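Local coordinates for protein T cell receptor gamma chain (Monodelphis domestica, PDB 7L15) that forms the gamma chain of a marsupial gamma-mu T cell receptor, pairing with the mu chain and probably taking part in antigen recognition at the T cell surface, at residues T14-Q19 / S118-K123; S32-W37 / V51-K56; G143-L148 / L190-D195. All blocks are in the same frame, centred on the assembly; numbering follows the deposited sequence.

Contact 1 (T14-Q19 / S118-K123); sequences TRNAKQ and SAFKKK
Phe-120 lays its ring against segment 14-19, and two side chains of that segment meet it in different ways. Its CG sits in the crowded position between backbone N and carbonyl carbon (chi1 68°), which turns the ring toward 14-19. Thr-14 comes over one face. Its methyl CG2, anti to the backbone N, lies 3.6 Å from the centroid of the Phe-120 ring and close to the ring normal, a CH-pi contact. The two side chains slide past each other in opposite directions. Asn-16 instead meets the ring tip to tip, its amide plane turned 44° from the ring plane. Asn-16 OD1 approaches Phe-120 CE1 obliquely at 3.3 Å. The other end of the amide is bonded: Asn-16 ND2 donates to Ser-118 O at 2.9 Å. That oxygen lies in the amide plane, but the donor stands above the carbonyl plane of Ser-118 and the bond is bent, 142° at the hydrogen. ND2 also bonds to Thr-116 O, so one amide nitrogen holds two carbonyls at the end of strand 104-116 and just beyond it. A type II turn runs from Asn-16 to Gln-19, and Gln-19 OE1 accepts from Asn-16 N at 3.0 Å. At this surface contact, an amide N-H on a backbone carbonyl and a methyl on a ring face join segment 14-19 to the loop after strand 104-116.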
loop_
_atom_site.group_PDB
_atom_site.type_symbol
_atom_site.label_atom_id
_atom_site.label_comp_id
_atom_site.label_asym_id
_atom_site.label_seq_id
_atom_site.Cartn_x
_atom_site.Cartn_y
_atom_site.Cartn_z
ATOM N N THR B 14 -5.625 15.877 -6.672
ATOM C CA THR B 14 -4.587 16.896 -6.659
ATOM C C THR B 14 -5.223 18.267 -6.824
ATOM O O THR B 14 -6.110 18.457 -7.660
ATOM C CB THR B 14 -3.548 16.670 -7.769
ATOM O OG1 THR B 14 -3.005 15.357 -7.655
ATOM C CG2 THR B 14 -2.403 17.664 -7.639
ATOM N N ARG B 15 -4.777 19.220 -6.012
ATOM C CA ARG B 15 -5.380 20.543 -6.023
ATOM C C ARG B 15 -4.308 21.582 -5.762
ATOM O O ARG B 15 -3.242 21.277 -5.217
ATOM C CB ARG B 15 -6.482 20.665 -4.960
ATOM C CG ARG B 15 -7.688 19.775 -5.197
ATOM C CD ARG B 15 -8.572 20.336 -6.323
ATOM N NE ARG B 15 -9.756 19.508 -6.526
ATOM C CZ ARG B 15 -9.867 18.587 -7.474
ATOM N NH1 ARG B 15 -8.864 18.385 -8.320
ATOM N NH2 ARG B 15 -10.982 17.874 -7.581
ATOM N N ASN B 16 -4.615 22.820 -6.136
ATOM C CA ASN B 16 -3.875 23.982 -5.670
ATOM C C ASN B 16 -4.580 24.569 -4.455
ATOM O O ASN B 16 -5.704 24.189 -4.121
ATOM C CB ASN B 16 -3.735 25.025 -6.787
ATOM C CG ASN B 16 -2.832 24.548 -7.915
ATOM O OD1 ASN B 16 -3.269 24.395 -9.061
ATOM N ND2 ASN B 16 -1.560 24.309 -7.591
ATOM N N ALA B 17 -3.900 25.500 -3.783
ATOM C CA ALA B 17 -4.458 26.093 -2.573
ATOM C C ALA B 17 -5.759 26.827 -2.884
ATOM O O ALA B 17 -6.008 27.258 -4.010
ATOM C CB ALA B 17 -3.467 27.058 -1.931
ATOM N N LYS B 18 -6.603 26.949 -1.861
ATOM C CA LYS B 18 -7.871 27.670 -1.886
ATOM C C LYS B 18 -8.949 26.932 -2.680
ATOM O O LYS B 18 -10.099 27.392 -2.710
ATOM C CB LYS B 18 -7.722 29.107 -2.420
ATOM C CG LYS B 18 -6.506 29.850 -1.843
ATOM C CD LYS B 18 -6.548 31.366 -2.082
ATOM C CE LYS B 18 -5.225 32.025 -1.680
ATOM N NZ LYS B 18 -5.375 33.089 -0.639
ATOM N N GLN B 19 -8.635 25.795 -3.301
ATOM C CA GLN B 19 -9.638 24.996 -3.995
ATOM C C GLN B 19 -10.325 24.073 -2.987
ATOM O O GLN B 19 -10.171 24.207 -1.769
ATOM C CB GLN B 19 -9.000 24.241 -5.163
ATOM C CG GLN B 19 -8.249 25.175 -6.109
ATOM C CD GLN B 19 -7.615 24.486 -7.317
ATOM O OE1 GLN B 19 -7.299 23.300 -7.289
ATOM N NE2 GLN B 19 -7.430 25.254 -8.397
ATOM N N SER B 118 2.447 24.677 -6.441
ATOM C CA SER B 118 3.037 24.745 -7.772
ATOM C C SER B 118 2.000 24.423 -8.841
ATOM O O SER B 118 1.085 23.626 -8.628
ATOM C CB SER B 118 4.203 23.766 -7.895
ATOM O OG SER B 118 5.176 23.994 -6.892
ATOM N N ALA B 119 2.145 25.051 -10.002
ATOM C CA ALA B 119 1.339 24.636 -11.143
ATOM C C ALA B 119 1.625 23.174 -11.459
ATOM O O ALA B 119 2.748 22.692 -11.294
ATOM C CB ALA B 119 1.635 25.498 -12.366
ATOM N N PHE B 120 0.595 22.460 -11.903
ATOM C CA PHE B 120 0.743 21.051 -12.245
ATOM C C PHE B 120 -0.249 20.714 -13.344
ATOM O O PHE B 120 -1.251 21.411 -13.535
ATOM C CB PHE B 120 0.489 20.135 -11.040
ATOM C CG PHE B 120 -0.939 20.145 -10.582
ATOM C CD1 PHE B 120 -1.371 21.074 -9.642
ATOM C CD2 PHE B 120 -1.862 19.250 -11.108
ATOM C CE1 PHE B 120 -2.676 21.106 -9.241
ATOM C CE2 PHE B 120 -3.177 19.280 -10.708
ATOM C CZ PHE B 120 -3.581 20.209 -9.774
ATOM N N LYS B 121 0.018 19.609 -14.034
ATOM C CA LYS B 121 -0.925 19.021 -14.978
ATOM C C LYS B 121 -0.926 17.522 -14.734
ATOM O O LYS B 121 0.142 16.915 -14.599
ATOM C CB LYS B 121 -0.542 19.333 -16.432
ATOM C CG LYS B 121 -1.591 20.121 -17.231
ATOM C CD LYS B 121 -1.068 20.546 -18.610
ATOM C CE LYS B 121 -0.313 21.876 -18.565
ATOM N NZ LYS B 121 0.273 22.252 -19.888
ATOM N N LYS B 122 -2.115 16.935 -14.641
ATOM C CA LYS B 122 -2.218 15.493 -14.503
ATOM C C LYS B 122 -1.799 14.824 -15.802
ATOM O O LYS B 122 -2.022 15.347 -16.893
ATOM C CB LYS B 122 -3.643 15.073 -14.136
ATOM C CG LYS B 122 -4.195 15.744 -12.869
ATOM C CD LYS B 122 -5.544 15.152 -12.396
ATOM C CE LYS B 122 -6.650 15.242 -13.440
ATOM N NZ LYS B 122 -7.231 16.607 -13.601
ATOM N N LYS B 123 -1.157 13.663 -15.678
ATOM C CA LYS B 123 -0.666 12.937 -16.842
ATOM C C LYS B 123 -0.928 11.460 -16.586
ATOM O O LYS B 123 -0.556 10.943 -15.511
ATOM C CB LYS B 123 0.825 13.172 -17.110
ATOM C CG LYS B 123 1.226 14.629 -17.176
ATOM C CD LYS B 123 2.520 14.830 -17.953
ATOM C CE LYS B 123 3.684 14.123 -17.312
ATOM N NZ LYS B 123 4.941 14.759 -17.755
#

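Contact 2 (S32-W37 / V51-K56); sequences SDYVHW and VYSRSK
The two segments run antiparallel, their strand axes 4.6 Å apart at closest approach and 160° between directions. Val-35 and Tyr-52 form the hydrogen-bonded pair. Val-35 N reaches Tyr-52 O at 2.8 Å, and Tyr-52 N returns to Val-35 O, both donors in the carbonyl planes. Tyr-34 with Ser-53 and His-36 with Val-51 are the flanking non-hydrogen-bonded pairs. Beyond them Arg-54 N meets Asp-33 O almost along the C=O axis.

Asp-33 carries the polar end. Its CG is anti to the backbone N (chi1 -169°), which brings the carboxylate to the end of strand 47-53 and the residues after it. OD1 takes Ser-55 N at 2.9 Å on its syn lone pair. OD2 accepts two hydroxyls from above the carboxylate plane, Ser-53 OG at 2.8 Å and Ser-55 OG at 3.0 Å. Four hydrogen bonds to Asp-33, counting its carbonyl, thus hold this end in place, and the three on the carboxylate would tend to stabilise its charged form. Tyr-34 CE1 lies 3.5 Å from Ser-53 CB. On the same sheet face Val-51 CG2 lies over one face of the His-36 ring, 3.7 Å from its centroid. His-36 ND1 bonds to Arg-48, and its ring meets Trp-100 at about a right angle. On the other face Val-35 CG2 packs on Arg-54 CG, while Val-35 and Tyr-52 touch Cys-80 of strand 79-84.

Tyr-34 and His-36 also pack on Thr-115 and Asp-114 of the T cell receptor mu chain. This is the C-C' hairpin of an immunoglobulin V domain, in the sheet by which such domains usually pair.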
loop_
_atom_site.group_PDB
_atom_site.type_symbol
_atom_site.label_atom_id
_atom_site.label_comp_id
_atom_site.label_asym_id
_atom_site.label_seq_id
_atom_site.Cartn_x
_atom_site.Cartn_y
_atom_site.Cartn_z
ATOM N N SER B 32 -23.968 -0.353 9.853
ATOM C CA SER B 32 -23.991 0.742 10.808
ATOM C C SER B 32 -24.572 1.980 10.146
ATOM O O SER B 32 -24.545 2.129 8.921
ATOM C CB SER B 32 -22.585 1.052 11.355
ATOM O OG SER B 32 -22.649 2.029 12.383
ATOM N N ASP B 33 -25.071 2.887 10.979
ATOM C CA ASP B 33 -25.629 4.136 10.487
ATOM C C ASP B 33 -24.589 5.243 10.336
ATOM O O ASP B 33 -24.874 6.265 9.695
ATOM C CB ASP B 33 -26.746 4.604 11.417
ATOM C CG ASP B 33 -27.547 5.739 10.830
ATOM O OD1 ASP B 33 -27.900 5.656 9.636
ATOM O OD2 ASP B 33 -27.827 6.705 11.560
ATOM N N TYR B 34 -23.395 5.076 10.897
ATOM C CA TYR B 34 -22.401 6.141 10.930
ATOM C C TYR B 34 -21.244 5.829 9.991
ATOM O O TYR B 34 -20.741 4.697 9.954
ATOM C CB TYR B 34 -21.910 6.372 12.362
ATOM C CG TYR B 34 -23.051 6.791 13.246
ATOM C CD1 TYR B 34 -23.407 8.126 13.363
ATOM C CD2 TYR B 34 -23.825 5.845 13.901
ATOM C CE1 TYR B 34 -24.484 8.514 14.147
ATOM C CE2 TYR B 34 -24.908 6.219 14.685
ATOM C CZ TYR B 34 -25.229 7.553 14.807
ATOM O OH TYR B 34 -26.293 7.927 15.587
ATOM N N VAL B 35 -20.860 6.832 9.206
ATOM C CA VAL B 35 -19.682 6.785 8.355
ATOM C C VAL B 35 -18.658 7.732 8.957
ATOM O O VAL B 35 -18.960 8.912 9.187
ATOM C CB VAL B 35 -20.023 7.176 6.910
ATOM C CG1 VAL B 35 -18.778 7.129 6.040
ATOM C CG2 VAL B 35 -21.100 6.244 6.360
ATOM N N HIS B 36 -17.457 7.215 9.230
ATOM C CA HIS B 36 -16.393 7.959 9.897
ATOM C C HIS B 36 -15.304 8.314 8.896
ATOM O O HIS B 36 -14.997 7.522 8.009
ATOM C CB HIS B 36 -15.787 7.143 11.041
ATOM C CG HIS B 36 -16.798 6.606 12.003
ATOM N ND1 HIS B 36 -16.971 7.131 13.268
ATOM C CD2 HIS B 36 -17.687 5.589 11.892
ATOM C CE1 HIS B 36 -17.922 6.461 13.894
ATOM N NE2 HIS B 36 -18.373 5.518 13.081
ATOM N N TRP B 37 -14.714 9.500 9.049
ATOM C CA TRP B 37 -13.671 9.990 8.148
ATOM C C TRP B 37 -12.414 10.274 8.950
ATOM O O TRP B 37 -12.398 11.195 9.769
ATOM C CB TRP B 37 -14.116 11.243 7.395
ATOM C CG TRP B 37 -15.014 10.931 6.235
ATOM C CD1 TRP B 37 -16.371 10.980 6.216
ATOM C CD2 TRP B 37 -14.611 10.497 4.932
ATOM N NE1 TRP B 37 -16.844 10.615 4.976
ATOM C CE2 TRP B 37 -15.780 10.316 4.171
ATOM C CE3 TRP B 37 -13.379 10.267 4.331
ATOM C CZ2 TRP B 37 -15.753 9.903 2.844
ATOM C CZ3 TRP B 37 -13.354 9.843 3.006
ATOM C CH2 TRP B 37 -14.532 9.672 2.281
ATOM N N VAL B 51 -17.794 12.535 11.930
ATOM C CA VAL B 51 -18.641 11.364 11.773
ATOM C C VAL B 51 -19.980 11.809 11.194
ATOM O O VAL B 51 -20.492 12.885 11.522
ATOM C CB VAL B 51 -18.829 10.600 13.100
ATOM C CG1 VAL B 51 -19.496 11.484 14.149
ATOM C CG2 VAL B 51 -19.630 9.330 12.862
ATOM N N TYR B 52 -20.527 10.994 10.302
ATOM C CA TYR B 52 -21.725 11.325 9.553
ATOM C C TYR B 52 -22.758 10.237 9.786
ATOM O O TYR B 52 -22.455 9.047 9.639
ATOM C CB TYR B 52 -21.410 11.459 8.060
ATOM C CG TYR B 52 -22.619 11.600 7.157
ATOM C CD1 TYR B 52 -23.326 12.794 7.083
ATOM C CD2 TYR B 52 -23.035 10.543 6.359
ATOM C CE1 TYR B 52 -24.426 12.925 6.244
ATOM C CE2 TYR B 52 -24.129 10.663 5.516
ATOM C CZ TYR B 52 -24.824 11.853 5.461
ATOM O OH TYR B 52 -25.917 11.967 4.624
ATOM N N SER B 53 -23.962 10.652 10.173
ATOM C CA SER B 53 -25.096 9.748 10.327
ATOM C C SER B 53 -25.855 9.707 9.005
ATOM O O SER B 53 -26.433 10.715 8.584
ATOM C CB SER B 53 -26.000 10.214 11.466
ATOM O OG SER B 53 -27.141 9.382 11.589
ATOM N N ARG B 54 -25.861 8.546 8.346
ATOM C CA ARG B 54 -26.532 8.455 7.055
ATOM C C ARG B 54 -28.031 8.718 7.193
ATOM O O ARG B 54 -28.611 9.484 6.412
ATOM C CB ARG B 54 -26.272 7.087 6.427
ATOM C CG ARG B 54 -24.897 6.947 5.773
ATOM C CD ARG B 54 -24.855 5.691 4.939
ATOM N NE ARG B 54 -25.493 4.603 5.664
ATOM C CZ ARG B 54 -25.871 3.460 5.111
ATOM N NH1 ARG B 54 -25.674 3.252 3.816
ATOM N NH2 ARG B 54 -26.451 2.530 5.857
ATOM N N SER B 55 -28.671 8.110 8.195
ATOM C CA SER B 55 -30.106 8.284 8.384
ATOM C C SER B 55 -30.447 9.744 8.643
ATOM O O SER B 55 -31.117 10.392 7.831
ATOM C CB SER B 55 -30.598 7.409 9.538
ATOM O OG SER B 55 -30.380 8.072 10.772
ATOM N N LYS B 56 -29.966 10.291 9.767
ATOM C CA LYS B 56 -30.211 11.696 10.082
ATOM C C LYS B 56 -29.527 12.653 9.101
ATOM O O LYS B 56 -29.734 13.867 9.213
ATOM C CB LYS B 56 -29.766 12.018 11.522
ATOM C CG LYS B 56 -30.100 10.914 12.536
ATOM C CD LYS B 56 -30.142 11.406 13.983
ATOM C CE LYS B 56 -28.830 12.014 14.462
ATOM N NZ LYS B 56 -27.719 11.018 14.607
#

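Contact 3 (G143-L148 / L190-D195); sequences GTYICL and LTVKED
Tyr-145 leaves strand 142-152 with its CG anti to the carbonyl carbon (chi1 -56°), on the sheet face of Leu-190 and Val-192. Its CB lies 4.0 Å from Leu-190 O. Further out, Tyr-145 CD1 passes Leu-190 O at 3.6 Å and the methyl Leu-190 CD2 more loosely. CE1 then meets Val-192 CG2 at 3.9 Å. This methyl sits at the ring edge, in its plane, and the two side chains cross at about a right angle. Trp-161 of strand 158-163 and Leu-201 of strand 201-206, both outside this sheet, also pack on Tyr-145.

Beneath the ring the antiparallel backbones are bonded at two pairs. Tyr-145 exchanges both bonds with Leu-190, and Gly-143 both with Val-192. Between them Thr-144 and Thr-191 stand on the other face, their CA atoms 4.1 Å apart. Thr-191 OG1 donates to Thr-144 OG1 at 2.9 Å, and Thr-144 OG1 is also bonded to Glu-136. Both threonines pack on Arg-154 of the T cell receptor mu chain.

The chemistry therefore splits by face: mainly apolar contact at the ring edge toward the core of the C1-type sandwich, and linked hydroxyls ending on a carboxylate toward the partner chain.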
loop_
_atom_site.group_PDB
_atom_site.type_symbol
_atom_site.label_atom_id
_atom_site.label_comp_id
_atom_site.label_asym_id
_atom_site.label_seq_id
_atom_site.Cartn_x
_atom_site.Cartn_y
_atom_site.Cartn_z
ATOM N N GLY B 143 7.660 -18.041 -16.367
ATOM C CA GLY B 143 7.704 -16.893 -17.246
ATOM C C GLY B 143 7.251 -15.640 -16.541
ATOM O O GLY B 143 6.338 -15.688 -15.717
ATOM N N THR B 144 7.876 -14.513 -16.854
ATOM C CA THR B 144 7.617 -13.256 -16.161
ATOM C C THR B 144 6.981 -12.250 -17.114
ATOM O O THR B 144 7.555 -11.918 -18.158
ATOM C CB THR B 144 8.901 -12.682 -15.563
ATOM O OG1 THR B 144 9.503 -13.660 -14.701
ATOM C CG2 THR B 144 8.600 -11.426 -14.749
ATOM N N TYR B 145 5.784 -11.800 -16.765
ATOM C CA TYR B 145 5.140 -10.676 -17.417
ATOM C C TYR B 145 5.574 -9.411 -16.709
ATOM O O TYR B 145 5.659 -9.369 -15.486
ATOM C CB TYR B 145 3.615 -10.783 -17.352
ATOM C CG TYR B 145 3.055 -12.045 -17.919
ATOM C CD1 TYR B 145 2.978 -13.201 -17.150
ATOM C CD2 TYR B 145 2.601 -12.092 -19.227
ATOM C CE1 TYR B 145 2.463 -14.372 -17.680
ATOM C CE2 TYR B 145 2.087 -13.245 -19.757
ATOM C CZ TYR B 145 2.016 -14.384 -18.985
ATOM O OH TYR B 145 1.497 -15.532 -19.540
ATOM N N ILE B 146 5.846 -8.378 -17.482
ATOM C CA ILE B 146 6.328 -7.127 -16.931
ATOM C C ILE B 146 5.456 -6.017 -17.487
ATOM O O ILE B 146 5.280 -5.919 -18.704
ATOM C CB ILE B 146 7.805 -6.891 -17.298
ATOM C CG1 ILE B 146 8.682 -8.025 -16.757
ATOM C CG2 ILE B 146 8.262 -5.519 -16.806
ATOM C CD1 ILE B 146 10.088 -8.068 -17.401
ATOM N N CYS B 147 4.918 -5.175 -16.615
ATOM C CA CYS B 147 4.316 -3.938 -17.087
ATOM C C CYS B 147 5.017 -2.742 -16.464
ATOM O O CYS B 147 4.988 -2.567 -15.240
ATOM C CB CYS B 147 2.822 -3.854 -16.801
ATOM S SG CYS B 147 2.229 -2.280 -17.525
ATOM N N LEU B 148 5.593 -1.902 -17.319
ATOM C CA LEU B 148 6.132 -0.604 -16.933
ATOM C C LEU B 148 5.086 0.476 -17.220
ATOM O O LEU B 148 4.577 0.580 -18.340
ATOM C CB LEU B 148 7.425 -0.320 -17.696
ATOM C CG LEU B 148 7.948 1.126 -17.706
ATOM C CD1 LEU B 148 8.386 1.561 -16.309
ATOM C CD2 LEU B 148 9.103 1.260 -18.671
ATOM N N LEU B 190 5.054 -10.202 -12.932
ATOM C CA LEU B 190 4.363 -11.394 -12.457
ATOM C C LEU B 190 5.060 -12.623 -13.023
ATOM O O LEU B 190 5.043 -12.856 -14.238
ATOM C CB LEU B 190 2.892 -11.359 -12.857
ATOM C CG LEU B 190 2.054 -12.616 -12.593
ATOM C CD1 LEU B 190 1.714 -12.729 -11.118
ATOM C CD2 LEU B 190 0.790 -12.630 -13.448
ATOM N N THR B 191 5.678 -13.394 -12.139
ATOM C CA THR B 191 6.334 -14.644 -12.485
ATOM C C THR B 191 5.382 -15.791 -12.167
ATOM O O THR B 191 4.909 -15.901 -11.035
ATOM C CB THR B 191 7.636 -14.770 -11.699
ATOM O OG1 THR B 191 8.455 -13.621 -11.978
ATOM C CG2 THR B 191 8.363 -16.043 -12.071
ATOM N N VAL B 192 5.093 -16.633 -13.164
ATOM C CA VAL B 192 4.137 -17.729 -13.008
ATOM C C VAL B 192 4.721 -19.019 -13.553
ATOM O O VAL B 192 5.564 -19.002 -14.457
ATOM C CB VAL B 192 2.799 -17.438 -13.709
ATOM C CG1 VAL B 192 2.205 -16.138 -13.197
ATOM C CG2 VAL B 192 2.984 -17.408 -15.211
ATOM N N LYS B 193 4.239 -20.147 -13.014
ATOM C CA LYS B 193 4.629 -21.471 -13.491
ATOM C C LYS B 193 4.072 -21.749 -14.889
ATOM O O LYS B 193 3.090 -21.145 -15.332
ATOM C CB LYS B 193 4.138 -22.559 -12.542
ATOM C CG LYS B 193 4.705 -22.476 -11.145
ATOM C CD LYS B 193 4.209 -23.663 -10.302
ATOM C CE LYS B 193 4.707 -23.567 -8.869
ATOM N NZ LYS B 193 4.663 -22.130 -8.410
ATOM N N GLU B 194 4.701 -22.720 -15.563
ATOM C CA GLU B 194 4.438 -22.982 -16.980
ATOM C C GLU B 194 2.966 -23.284 -17.247
ATOM O O GLU B 194 2.422 -22.870 -18.279
ATOM C CB GLU B 194 5.310 -24.143 -17.456
ATOM C CG GLU B 194 6.112 -23.859 -18.711
ATOM C CD GLU B 194 7.344 -24.741 -18.826
ATOM O OE1 GLU B 194 7.658 -25.469 -17.862
ATOM O OE2 GLU B 194 8.009 -24.705 -19.881
ATOM N N ASP B 195 2.309 -24.020 -16.342
ATOM C CA ASP B 195 0.888 -24.299 -16.522
ATOM C C ASP B 195 0.100 -23.008 -16.656
ATOM O O ASP B 195 -0.774 -22.889 -17.523
ATOM C CB ASP B 195 0.344 -25.115 -15.350
ATOM C CG ASP B 195 1.349 -26.097 -14.811
ATOM O OD1 ASP B 195 2.393 -25.650 -14.274
ATOM O OD2 ASP B 195 1.082 -27.311 -14.914
#

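Contact 3 is buried, contact 2 partly so, and contact 1 lies at the surface. Contacts 1 and 2 reach the same V-domain sheet, with contact 2 nested in the loop that contact 1 closes; their centres are about 30 Å apart. Contact 3 belongs to the C-type domain, about 44 Å from contact 2 between centres and on the opposite side of the chain's centre. Contacts 2 and 3 both join antiparallel strand neighbours through paired backbone bonds, and both touch the mu chain. Contact 1 has no such ladder: a side-chain amide and an aromatic ring do the joining. In contact 2 serine hydroxyls and an N-H converge on a carboxylate, whereas in contact 3 two threonine hydroxyls bond to each other.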